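PDB 4NAS: ribulose-bisphosphate carboxylase from Alicyclobacillus acidocaldarius subsp. acidocaldarius, which belongs to the ribulose bisphosphate carboxylase large-chain family, joining an N-terminal domain to a TIM-barrel catalytic domain that carries a metal site. Local coordinates for residues Thr218-Leu224 and Tyr246-Val250; Val241-Ala245 and Ala269-Leu274. Residue numbers count along the deposited sequence, not the author numbering.

Loops that follow successive strands of a TIM barrel often pack against one another, and this chain gives two examples. Interaction 1 joins the segment after strand 214-216 to the helices that follow strand 238-242; interaction 2 joins the end of that same strand to the loop after strand 264-267. Their segments alternate along the chain, and their centres lie about 13 Å apart. They touch directly where CD1 of Y248 packs on CG1 of V243, 3.8 Å away. Interaction 2 is the nearer to calcium, which lies about 8 Å from the N242 side chain, against about 13 Å from a calcium ion to that of T218 in interaction 1. Both border the second subunit.

Interaction 1: Thr218-Leu224 and Tyr246-Val250. With FMT (formic acid), chain F.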
loop_
_atom_site.group_PDB
_atom_site.type_symbol
_atom_site.label_atom_id
_atom_site.label_comp_id
_atom_site.label_asym_id
_atom_site.label_seq_id
_atom_site.Cartn_x
_atom_site.Cartn_y
_atom_site.Cartn_z
ATOM N N THR B 218 -11.382 -9.260 -8.776
ATOM C CA THR B 218 -10.019 -9.400 -9.271
ATOM C C THR B 218 -9.866 -8.918 -10.708
ATOM O O THR B 218 -10.857 -8.698 -11.411
ATOM C CB THR B 218 -9.580 -10.877 -9.259
ATOM O OG1 THR B 218 -10.366 -11.615 -10.200
ATOM C CG2 THR B 218 -9.757 -11.481 -7.896
ATOM N N GLY B 219 -8.612 -8.813 -11.144
ATOM C CA GLY B 219 -8.286 -8.310 -12.463
ATOM C C GLY B 219 -7.697 -6.903 -12.398
ATOM O O GLY B 219 -7.509 -6.343 -11.327
ATOM N N PRO B 220 -7.418 -6.322 -13.565
ATOM C CA PRO B 220 -6.801 -5.008 -13.747
ATOM C C PRO B 220 -7.674 -3.877 -13.212
ATOM O O PRO B 220 -8.902 -3.946 -13.336
ATOM C CB PRO B 220 -6.702 -4.877 -15.272
ATOM C CG PRO B 220 -6.823 -6.264 -15.794
ATOM C CD PRO B 220 -7.714 -6.978 -14.849
ATOM N N VAL B 221 -7.043 -2.839 -12.663
ATOM C CA VAL B 221 -7.784 -1.730 -12.070
ATOM C C VAL B 221 -8.803 -1.101 -13.037
ATOM O O VAL B 221 -9.954 -0.887 -12.658
ATOM C CB VAL B 221 -6.842 -0.670 -11.446
ATOM C CG1 VAL B 221 -7.549 0.661 -11.274
ATOM C CG2 VAL B 221 -6.297 -1.166 -10.087
ATOM N N HIS B 222 -8.399 -0.869 -14.287
ATOM C CA HIS B 222 -9.243 -0.147 -15.257
ATOM C C HIS B 222 -10.574 -0.835 -15.598
ATOM O O HIS B 222 -11.480 -0.220 -16.161
ATOM C CB HIS B 222 -8.468 0.142 -16.542
ATOM C CG HIS B 222 -8.133 -1.085 -17.334
ATOM N ND1 HIS B 222 -9.040 -1.699 -18.176
ATOM C CD2 HIS B 222 -6.998 -1.820 -17.406
ATOM C CE1 HIS B 222 -8.472 -2.750 -18.740
ATOM N NE2 HIS B 222 -7.232 -2.845 -18.291
ATOM N N SER B 223 -10.701 -2.110 -15.269
ATOM C CA SER B 223 -11.942 -2.810 -15.585
ATOM C C SER B 223 -12.605 -3.304 -14.297
ATOM O O SER B 223 -13.642 -3.957 -14.326
ATOM C CB SER B 223 -11.685 -3.953 -16.566
ATOM O OG SER B 223 -10.955 -5.002 -15.958
ATOM N N LEU B 224 -12.006 -2.943 -13.167
ATOM C CA LEU B 224 -12.486 -3.369 -11.857
ATOM C C LEU B 224 -13.910 -2.896 -11.536
ATOM O O LEU B 224 -14.731 -3.662 -11.033
ATOM C CB LEU B 224 -11.521 -2.892 -10.770
ATOM C CG LEU B 224 -11.490 -3.721 -9.490
ATOM C CD1 LEU B 224 -11.132 -5.159 -9.800
ATOM C CD2 LEU B 224 -10.487 -3.125 -8.509
ATOM N N TYR B 246 -4.981 -3.438 -3.410
ATOM C CA TYR B 246 -5.452 -2.631 -4.533
ATOM C C TYR B 246 -5.265 -1.139 -4.274
ATOM O O TYR B 246 -5.032 -0.369 -5.205
ATOM C CB TYR B 246 -6.914 -2.918 -4.820
ATOM C CG TYR B 246 -7.119 -4.005 -5.840
ATOM C CD1 TYR B 246 -6.722 -3.821 -7.161
ATOM C CD2 TYR B 246 -7.737 -5.202 -5.497
ATOM C CE1 TYR B 246 -6.917 -4.804 -8.106
ATOM C CE2 TYR B 246 -7.938 -6.208 -6.453
ATOM C CZ TYR B 246 -7.525 -5.996 -7.750
ATOM O OH TYR B 246 -7.737 -6.956 -8.713
ATOM N N GLY B 247 -5.358 -0.744 -3.005
ATOM C CA GLY B 247 -5.292 0.659 -2.638
ATOM C C GLY B 247 -6.629 1.215 -2.205
ATOM O O GLY B 247 -7.656 0.872 -2.788
ATOM N N TYR B 248 -6.639 2.130 -1.232
ATOM C CA TYR B 248 -7.916 2.567 -0.664
ATOM C C TYR B 248 -8.763 3.395 -1.626
ATOM O O TYR B 248 -10.005 3.332 -1.591
ATOM C CB TYR B 248 -7.732 3.321 0.668
ATOM C CG TYR B 248 -7.174 2.507 1.815
ATOM C CD1 TYR B 248 -8.021 1.805 2.680
ATOM C CD2 TYR B 248 -5.813 2.468 2.061
ATOM C CE1 TYR B 248 -7.521 1.063 3.730
ATOM C CE2 TYR B 248 -5.298 1.719 3.116
ATOM C CZ TYR B 248 -6.157 1.035 3.954
ATOM O OH TYR B 248 -5.647 0.299 5.003
ATOM N N ASP B 249 -8.102 4.194 -2.458
ATOM C CA ASP B 249 -8.821 5.022 -3.424
ATOM C C ASP B 249 -9.518 4.182 -4.468
ATOM O O ASP B 249 -10.580 4.577 -4.945
ATOM C CB ASP B 249 -7.902 6.025 -4.108
ATOM C CG ASP B 249 -7.562 7.195 -3.216
ATOM O OD1 ASP B 249 -8.492 7.752 -2.587
ATOM O OD2 ASP B 249 -6.364 7.528 -3.115
ATOM N N VAL B 250 -8.894 3.060 -4.844
ATOM C CA VAL B 250 -9.495 2.117 -5.771
ATOM C C VAL B 250 -10.807 1.616 -5.198
ATOM O O VAL B 250 -11.846 1.674 -5.871
ATOM C CB VAL B 250 -8.591 0.882 -6.038
ATOM C CG1 VAL B 250 -9.422 -0.258 -6.591
ATOM C CG2 VAL B 250 -7.496 1.207 -7.019
HETATM C C FMT F . -3.478 -3.959 -13.567
HETATM O O1 FMT F . -2.251 -4.161 -13.469
HETATM O O2 FMT F . -4.085 -2.870 -13.454
HETATM O O HOH W 1 -6.389 -9.145 -8.944
#
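Two helix starts face each other, with V221 and V250 forming the closest CA pair at 7.6 Å. Residues T218-P220 run in extended conformation into helix 221-233; on the other side, Y246 ends one short helix and G247, with phi of 108°, turns the chain and serves as N-cap of helix 248-256. G219 also has positive phi (107°), a backbone shape that would jam a CB against the preceding carbonyl.

Y246 spans the gap between the two segments. Its OH donates a hydrogen bond to G219 O at 2.7 Å and accepts one from water 1 at 2.6 Å; that water accepts from G219 N at 3.1 Å, so the hydroxyl meets both polar groups of a single glycine, one directly and one through water. Over one face of the Y246 ring, L224 CD2 makes a CH-pi contact, 4.1 Å from the ring centroid and 14° off its normal, while V221 CG2 comes to the ring edge, 4.0 Å from Y246 CD1. V250 packs against both aliphatic side chains, its CG1 3.6 Å from L224 CD2 and its CG2 4.1 Å from V221 CG2. V221 N donates to O2 of a formic acid molecule, probably from the crystallisation liquor, at 3.1 Å. The contact adjoins the dimer interface: V250 also packs on V250 of the second subunit.

The chemistry is thus graded along one side chain: an apolar ring held by aliphatic groups, and a phenol tip satisfied by backbone and water, which lets a polar group end inside a buried contact between the two helix starts.

Interaction 2: Val241-Ala245 and Ala269-Leu274; sequences VNVVA and AVSGAL
A strand end and a neighbouring loop run in the same sense, with N242 opposite A269 (CA atoms 5.9 Å apart) and V244 opposite S271 (6.2 Å). Residues 241-245 leave strand 238-242 through an inverse gamma turn centred on N242 (phi/psi -75°/80°) and coil at once into helix 243-246. Residues 269-274 bend at V270, whose phi of 85° is unusual for a branched residue, and pass into a short helix toward L274.

V244 is the bump. In its t rotamer it enters a hollow lined by A269, V270, S271 and L274: V244 CB lies 3.7 Å from A269 O, V244 CG1 4.2 Å from V270 CG1 and 4.1 Å from L274 CD1, and V244 CG2 4.1 Å from S271 CB. L274 reaches in with an m,t conformation. Beside this bump, A245 CB meets V270 CG2 loosely at 4.4 Å, and N242, an m rotamer, brings OD1 to 3.4 Å from A269 CB, where that oxygen is buried without a polar partner.

No direct hydrogen bond crosses the contact. Water 2 bridges it, accepting from V244 N at 3.2 Å and donating to A269 O at 2.6 Å. S271 OG instead bonds to P268 O.

N242 also packs on E179, a calcium ligand. Loop packing at the C-terminal strand ends, where active sites form, is characteristic of the TIM barrel; here it lies near the calcium site.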
loop_
_atom_site.group_PDB
_atom_site.type_symbol
_atom_site.label_atom_id
_atom_site.label_comp_id
_atom_site.label_asym_id
_atom_site.label_seq_id
_atom_site.Cartn_x
_atom_site.Cartn_y
_atom_site.Cartn_z
ATOM N N VAL B 241 -12.817 -7.998 -1.310
ATOM C CA VAL B 241 -11.806 -7.117 -1.859
ATOM C C VAL B 241 -10.577 -7.124 -0.971
ATOM O O VAL B 241 -10.669 -6.882 0.245
ATOM C CB VAL B 241 -12.331 -5.661 -2.024
ATOM C CG1 VAL B 241 -11.277 -4.778 -2.682
ATOM C CG2 VAL B 241 -13.588 -5.636 -2.868
ATOM N N ASN B 242 -9.438 -7.434 -1.583
ATOM C CA ASN B 242 -8.132 -7.225 -0.968
ATOM C C ASN B 242 -7.753 -5.740 -0.985
ATOM O O ASN B 242 -6.973 -5.270 -1.821
ATOM C CB ASN B 242 -7.088 -8.046 -1.689
ATOM C CG ASN B 242 -7.316 -9.542 -1.500
ATOM O OD1 ASN B 242 -7.347 -10.039 -0.363
ATOM N ND2 ASN B 242 -7.510 -10.254 -2.604
ATOM N N VAL B 243 -8.314 -5.022 -0.039
ATOM C CA VAL B 243 -8.261 -3.553 -0.085
ATOM C C VAL B 243 -6.853 -2.978 -0.135
ATOM O O VAL B 243 -6.531 -2.083 -0.956
ATOM C CB VAL B 243 -9.017 -2.974 1.104
ATOM C CG1 VAL B 243 -9.033 -1.450 1.012
ATOM C CG2 VAL B 243 -10.439 -3.532 1.101
ATOM N N VAL B 244 -6.002 -3.453 0.765
ATOM C CA VAL B 244 -4.643 -2.918 0.847
ATOM C C VAL B 244 -3.822 -3.249 -0.410
ATOM O O VAL B 244 -2.983 -2.450 -0.843
ATOM C CB VAL B 244 -3.907 -3.386 2.153
ATOM C CG1 VAL B 244 -2.438 -2.862 2.214
ATOM C CG2 VAL B 244 -4.683 -2.931 3.392
ATOM N N ALA B 245 -4.055 -4.414 -1.010
ATOM C CA ALA B 245 -3.327 -4.761 -2.230
ATOM C C ALA B 245 -3.706 -3.799 -3.362
ATOM O O ALA B 245 -2.858 -3.376 -4.177
ATOM C CB ALA B 245 -3.603 -6.197 -2.628
ATOM N N ALA B 269 -5.595 -8.874 3.686
ATOM C CA ALA B 269 -4.365 -9.321 3.041
ATOM C C ALA B 269 -3.388 -8.175 2.834
ATOM O O ALA B 269 -3.790 -7.094 2.393
ATOM C CB ALA B 269 -4.674 -9.990 1.705
ATOM N N VAL B 270 -2.127 -8.413 3.205
ATOM C CA VAL B 270 -1.004 -7.463 3.050
ATOM C C VAL B 270 -0.875 -6.438 4.190
ATOM O O VAL B 270 0.189 -5.860 4.391
ATOM C CB VAL B 270 -0.984 -6.761 1.643
ATOM C CG1 VAL B 270 0.294 -5.917 1.478
ATOM C CG2 VAL B 270 -1.046 -7.807 0.514
ATOM N N SER B 271 -1.943 -6.238 4.952
ATOM C CA SER B 271 -1.976 -5.164 5.960
ATOM C C SER B 271 -0.916 -5.345 7.017
ATOM O O SER B 271 -0.380 -4.366 7.538
ATOM C CB SER B 271 -3.334 -5.110 6.636
ATOM O OG SER B 271 -3.656 -6.384 7.209
ATOM N N GLY B 272 -0.621 -6.596 7.361
ATOM C CA GLY B 272 0.413 -6.868 8.348
ATOM C C GLY B 272 1.777 -6.328 7.982
ATOM O O GLY B 272 2.637 -6.157 8.846
ATOM N N ALA B 273 2.008 -6.065 6.696
ATOM C CA ALA B 273 3.274 -5.473 6.298
ATOM C C ALA B 273 3.360 -4.031 6.752
ATOM O O ALA B 273 4.451 -3.471 6.778
ATOM C CB ALA B 273 3.474 -5.558 4.764
ATOM N N LEU B 274 2.214 -3.440 7.102
ATOM C CA LEU B 274 2.171 -2.059 7.566
ATOM C C LEU B 274 2.158 -1.985 9.096
ATOM O O LEU B 274 2.765 -1.101 9.665
ATOM C CB LEU B 274 0.952 -1.310 6.995
ATOM C CG LEU B 274 1.002 -1.024 5.484
ATOM C CD1 LEU B 274 -0.355 -0.597 4.957
ATOM C CD2 LEU B 274 2.076 0.006 5.153
HETATM O O HOH W 2 -6.224 -6.483 1.678
#